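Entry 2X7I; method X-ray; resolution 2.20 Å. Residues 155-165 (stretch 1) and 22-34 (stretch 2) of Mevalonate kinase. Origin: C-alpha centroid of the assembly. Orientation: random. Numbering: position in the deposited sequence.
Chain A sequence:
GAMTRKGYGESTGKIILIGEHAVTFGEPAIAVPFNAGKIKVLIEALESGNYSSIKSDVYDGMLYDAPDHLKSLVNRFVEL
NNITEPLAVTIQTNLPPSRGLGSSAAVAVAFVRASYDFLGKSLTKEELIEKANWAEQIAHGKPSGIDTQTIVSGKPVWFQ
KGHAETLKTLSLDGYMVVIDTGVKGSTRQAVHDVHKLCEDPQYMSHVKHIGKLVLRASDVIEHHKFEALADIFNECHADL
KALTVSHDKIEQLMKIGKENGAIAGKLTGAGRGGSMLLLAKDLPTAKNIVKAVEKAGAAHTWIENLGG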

# COMPACT_ATOMS: atom_id res chain seq x y z
N LYS A 155 -6.99 -6.64 -8.01
CA LYS A 155 -8.12 -7.25 -7.31
C LYS A 155 -7.79 -7.48 -5.83
O LYS A 155 -6.61 -7.57 -5.46
CB LYS A 155 -8.47 -8.56 -7.99
CG LYS A 155 -9.06 -8.39 -9.39
CD LYS A 155 -8.90 -9.65 -10.22
CE LYS A 155 -9.67 -9.57 -11.53
NZ LYS A 155 -9.41 -8.27 -12.22
N PRO A 156 -8.84 -7.58 -4.98
CA PRO A 156 -8.57 -7.91 -3.59
C PRO A 156 -8.03 -9.33 -3.45
O PRO A 156 -8.40 -10.19 -4.23
CB PRO A 156 -9.95 -7.78 -2.91
CG PRO A 156 -10.82 -7.10 -3.85
CD PRO A 156 -10.28 -7.40 -5.22
N VAL A 157 -7.15 -9.54 -2.48
CA VAL A 157 -6.63 -10.86 -2.15
C VAL A 157 -7.00 -11.18 -0.70
O VAL A 157 -6.78 -10.36 0.19
CB VAL A 157 -5.10 -10.93 -2.30
CG1 VAL A 157 -4.56 -12.26 -1.76
CG2 VAL A 157 -4.70 -10.71 -3.76
N TRP A 158 -7.55 -12.36 -0.48
CA TRP A 158 -8.08 -12.77 0.81
C TRP A 158 -7.30 -13.99 1.27
O TRP A 158 -7.25 -15.00 0.56
CB TRP A 158 -9.57 -13.11 0.64
CG TRP A 158 -10.19 -13.89 1.78
CD1 TRP A 158 -9.99 -13.69 3.11
CD2 TRP A 158 -11.12 -14.98 1.66
NE1 TRP A 158 -10.73 -14.60 3.84
CE2 TRP A 158 -11.42 -15.41 2.97
CE3 TRP A 158 -11.71 -15.65 0.58
CZ2 TRP A 158 -12.31 -16.46 3.23
CZ3 TRP A 158 -12.58 -16.70 0.84
CH2 TRP A 158 -12.88 -17.10 2.16
N PHE A 159 -6.65 -13.89 2.45
CA PHE A 159 -6.00 -15.02 3.12
C PHE A 159 -6.87 -15.51 4.28
O PHE A 159 -7.38 -14.69 5.03
CB PHE A 159 -4.64 -14.60 3.71
CG PHE A 159 -3.50 -14.46 2.71
CD1 PHE A 159 -3.71 -14.46 1.33
CD2 PHE A 159 -2.20 -14.30 3.18
CE1 PHE A 159 -2.63 -14.33 0.45
CE2 PHE A 159 -1.13 -14.16 2.31
CZ PHE A 159 -1.34 -14.17 0.94
N GLN A 160 -7.01 -16.82 4.44
CA GLN A 160 -7.71 -17.41 5.60
C GLN A 160 -7.26 -18.84 5.85
O GLN A 160 -7.30 -19.66 4.93
CB GLN A 160 -9.22 -17.46 5.34
CG GLN A 160 -10.06 -17.63 6.60
CD GLN A 160 -10.28 -16.32 7.34
OE1 GLN A 160 -10.53 -15.28 6.72
NE2 GLN A 160 -10.18 -16.35 8.66
N LYS A 161 -6.89 -19.16 7.10
CA LYS A 161 -6.58 -20.54 7.49
C LYS A 161 -5.51 -21.12 6.55
O LYS A 161 -4.42 -20.58 6.50
CB LYS A 161 -7.85 -21.41 7.51
CG LYS A 161 -8.76 -21.21 8.73
CD LYS A 161 -9.88 -22.26 8.74
CE LYS A 161 -10.46 -22.49 10.14
NZ LYS A 161 -11.17 -23.80 10.24
N GLY A 162 -5.84 -22.17 5.79
CA GLY A 162 -4.88 -22.83 4.90
C GLY A 162 -5.15 -22.60 3.42
O GLY A 162 -4.72 -23.39 2.59
N HIS A 163 -5.86 -21.52 3.09
CA HIS A 163 -6.16 -21.20 1.69
C HIS A 163 -6.08 -19.70 1.42
O HIS A 163 -6.13 -18.89 2.35
CB HIS A 163 -7.51 -21.79 1.24
CG HIS A 163 -8.71 -21.19 1.91
ND1 HIS A 163 -9.41 -20.13 1.37
CD2 HIS A 163 -9.38 -21.54 3.03
CE1 HIS A 163 -10.44 -19.84 2.15
NE2 HIS A 163 -10.44 -20.68 3.17
N ALA A 164 -5.91 -19.35 0.15
CA ALA A 164 -5.90 -17.94 -0.29
C ALA A 164 -6.64 -17.80 -1.62
O ALA A 164 -6.61 -18.71 -2.45
CB ALA A 164 -4.48 -17.42 -0.42
N GLU A 165 -7.31 -16.67 -1.82
CA GLU A 165 -8.11 -16.44 -3.03
C GLU A 165 -7.94 -15.01 -3.53
O GLU A 165 -7.63 -14.11 -2.75
CB GLU A 165 -9.60 -16.69 -2.77
CG GLU A 165 -9.94 -18.01 -2.09
CD GLU A 165 -9.58 -19.24 -2.91
OE1 GLU A 165 -9.37 -20.32 -2.31
OE2 GLU A 165 -9.52 -19.12 -4.16
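Stretch 2 (22-34) AVTFGEPAIAVPF

Stretch 2 approaches as a loop, tightens into a type II turn from Thr24 to Glu27, and then runs extended as a strand from Ala29 to Phe34. That strand lies beside strand 157-160 in nearly antiparallel fashion: the N-to-C directions differ by 171° and the axes come within 4.9 Å. Four backbone hydrogen bonds set the register. Val157 N reaches Ala31 O at 3.0 Å and Ala31 N returns to Val157 O at 3.0 Å; Phe159 N meets Ala29 O at 2.9 Å, and Ala29 N meets Phe159 O at 3.2 Å. Between these pairs, Trp158 and Ile30 face each other without mutual hydrogen bonds, their CA atoms 4.7 Å apart and their side chains on the same face, where Trp158 CD1 packs 4.1 Å from Ile30 CG1.

On the other face, Phe159 is the main bump. Phe159 CB lies 4.5 Å from the methyl of Ala29, Ala29 CB, on the same face, and the ring extends into the hollow formed by the loop before the strand. There Phe159 CD2 lies 4.1 Å from Val23 CG2, and Phe159 CE2 lies 3.4 Å from Phe25 N and 4.2 Å from Phe25 CB.

Phe25 in turn packs on the type II' turn from Gln160 to His163. Its ring reaches the turn edge-on, with Phe25 CZ 3.5 Å from Gly162 O. Separately, Phe25 CD1 makes an apolar side-chain contact with Ala164 CB at 4.0 Å, and the short side chain of Ala164 suits this close approach. Gly26, with phi/psi of 105/-19, adopts a conformation that itself calls for glycine; Gly26 CA makes a CA-H...O contact with Lys161 O at 3.4 Å. A water bridges the turns, its O accepting from Gly26 N at 3.0 Å and donating to His163 O at 3.2 Å.

At the far end, Pro156 CB rests 3.9 Å from Val32 CG1, an apolar contact between two buried side chains.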

# COMPACT_ATOMS: atom_id res chain seq x y z
N ALA A 22 2.81 -7.02 6.91
CA ALA A 22 3.70 -7.95 6.21
C ALA A 22 3.19 -9.38 6.31
O ALA A 22 3.94 -10.33 6.57
CB ALA A 22 5.13 -7.84 6.76
N VAL A 23 1.89 -9.53 6.11
CA VAL A 23 1.23 -10.81 6.28
C VAL A 23 1.81 -11.85 5.33
O VAL A 23 2.27 -11.52 4.25
CB VAL A 23 -0.28 -10.69 6.07
CG1 VAL A 23 -0.59 -10.24 4.64
CG2 VAL A 23 -0.94 -12.01 6.39
N THR A 24 1.81 -13.10 5.78
CA THR A 24 2.31 -14.20 4.99
C THR A 24 1.20 -15.21 4.83
O THR A 24 0.25 -15.24 5.64
CB THR A 24 3.53 -14.85 5.67
OG1 THR A 24 4.27 -15.59 4.70
CG2 THR A 24 3.08 -15.77 6.80
N PHE A 25 1.28 -16.03 3.79
CA PHE A 25 0.29 -17.07 3.59
C PHE A 25 0.15 -17.91 4.86
O PHE A 25 1.13 -18.27 5.49
CB PHE A 25 0.64 -17.97 2.42
CG PHE A 25 -0.26 -19.16 2.31
CD1 PHE A 25 -1.56 -19.02 1.87
CD2 PHE A 25 0.19 -20.43 2.69
CE1 PHE A 25 -2.39 -20.11 1.78
CE2 PHE A 25 -0.64 -21.52 2.59
CZ PHE A 25 -1.93 -21.37 2.14
N GLY A 26 -1.10 -18.22 5.19
CA GLY A 26 -1.41 -18.95 6.41
C GLY A 26 -1.99 -18.07 7.49
O GLY A 26 -2.62 -18.56 8.40
N GLU A 27 -1.80 -16.76 7.37
CA GLU A 27 -2.30 -15.79 8.33
C GLU A 27 -3.46 -15.01 7.68
O GLU A 27 -3.40 -14.72 6.48
CB GLU A 27 -1.17 -14.82 8.71
CG GLU A 27 0.08 -15.51 9.30
CD GLU A 27 1.28 -14.58 9.45
OE1 GLU A 27 1.40 -13.59 8.71
OE2 GLU A 27 2.14 -14.85 10.30
N PRO A 28 -4.50 -14.65 8.45
CA PRO A 28 -5.64 -13.95 7.83
C PRO A 28 -5.39 -12.49 7.44
O PRO A 28 -4.76 -11.73 8.19
CB PRO A 28 -6.73 -14.02 8.92
CG PRO A 28 -6.22 -14.94 9.94
CD PRO A 28 -4.74 -14.90 9.87
N ALA A 29 -5.89 -12.10 6.28
CA ALA A 29 -5.76 -10.74 5.78
C ALA A 29 -6.70 -10.46 4.60
O ALA A 29 -7.07 -11.37 3.86
CB ALA A 29 -4.31 -10.48 5.37
N ILE A 30 -7.08 -9.19 4.45
CA ILE A 30 -7.71 -8.72 3.23
C ILE A 30 -6.94 -7.51 2.69
O ILE A 30 -6.95 -6.44 3.29
CB ILE A 30 -9.18 -8.35 3.45
CG1 ILE A 30 -9.98 -9.62 3.80
CG2 ILE A 30 -9.74 -7.66 2.20
CD1 ILE A 30 -11.38 -9.66 3.26
N ALA A 31 -6.28 -7.71 1.56
CA ALA A 31 -5.54 -6.65 0.89
C ALA A 31 -6.33 -6.18 -0.33
O ALA A 31 -7.00 -6.98 -0.98
CB ALA A 31 -4.19 -7.15 0.47
N VAL A 32 -6.25 -4.88 -0.63
CA VAL A 32 -6.89 -4.32 -1.82
C VAL A 32 -5.95 -3.31 -2.46
O VAL A 32 -5.10 -2.75 -1.76
CB VAL A 32 -8.23 -3.59 -1.50
CG1 VAL A 32 -9.23 -4.54 -0.90
CG2 VAL A 32 -7.99 -2.39 -0.57
N PRO A 33 -6.10 -3.07 -3.77
CA PRO A 33 -5.30 -2.04 -4.43
C PRO A 33 -5.51 -0.68 -3.79
O PRO A 33 -6.62 -0.36 -3.40
CB PRO A 33 -5.84 -2.04 -5.87
CG PRO A 33 -6.55 -3.31 -6.04
CD PRO A 33 -7.05 -3.70 -4.70
N PHE A 34 -4.44 0.10 -3.68
CA PHE A 34 -4.53 1.47 -3.18
C PHE A 34 -4.31 2.41 -4.37
O PHE A 34 -3.20 2.85 -4.64
CB PHE A 34 -3.49 1.68 -2.07
CG PHE A 34 -3.45 3.06 -1.47
CD1 PHE A 34 -4.61 3.76 -1.20
CD2 PHE A 34 -2.23 3.65 -1.14
CE1 PHE A 34 -4.57 5.01 -0.63
CE2 PHE A 34 -2.18 4.90 -0.56
CZ PHE A 34 -3.35 5.59 -0.31
O HOH W 1 -3.91 -17.71 4.30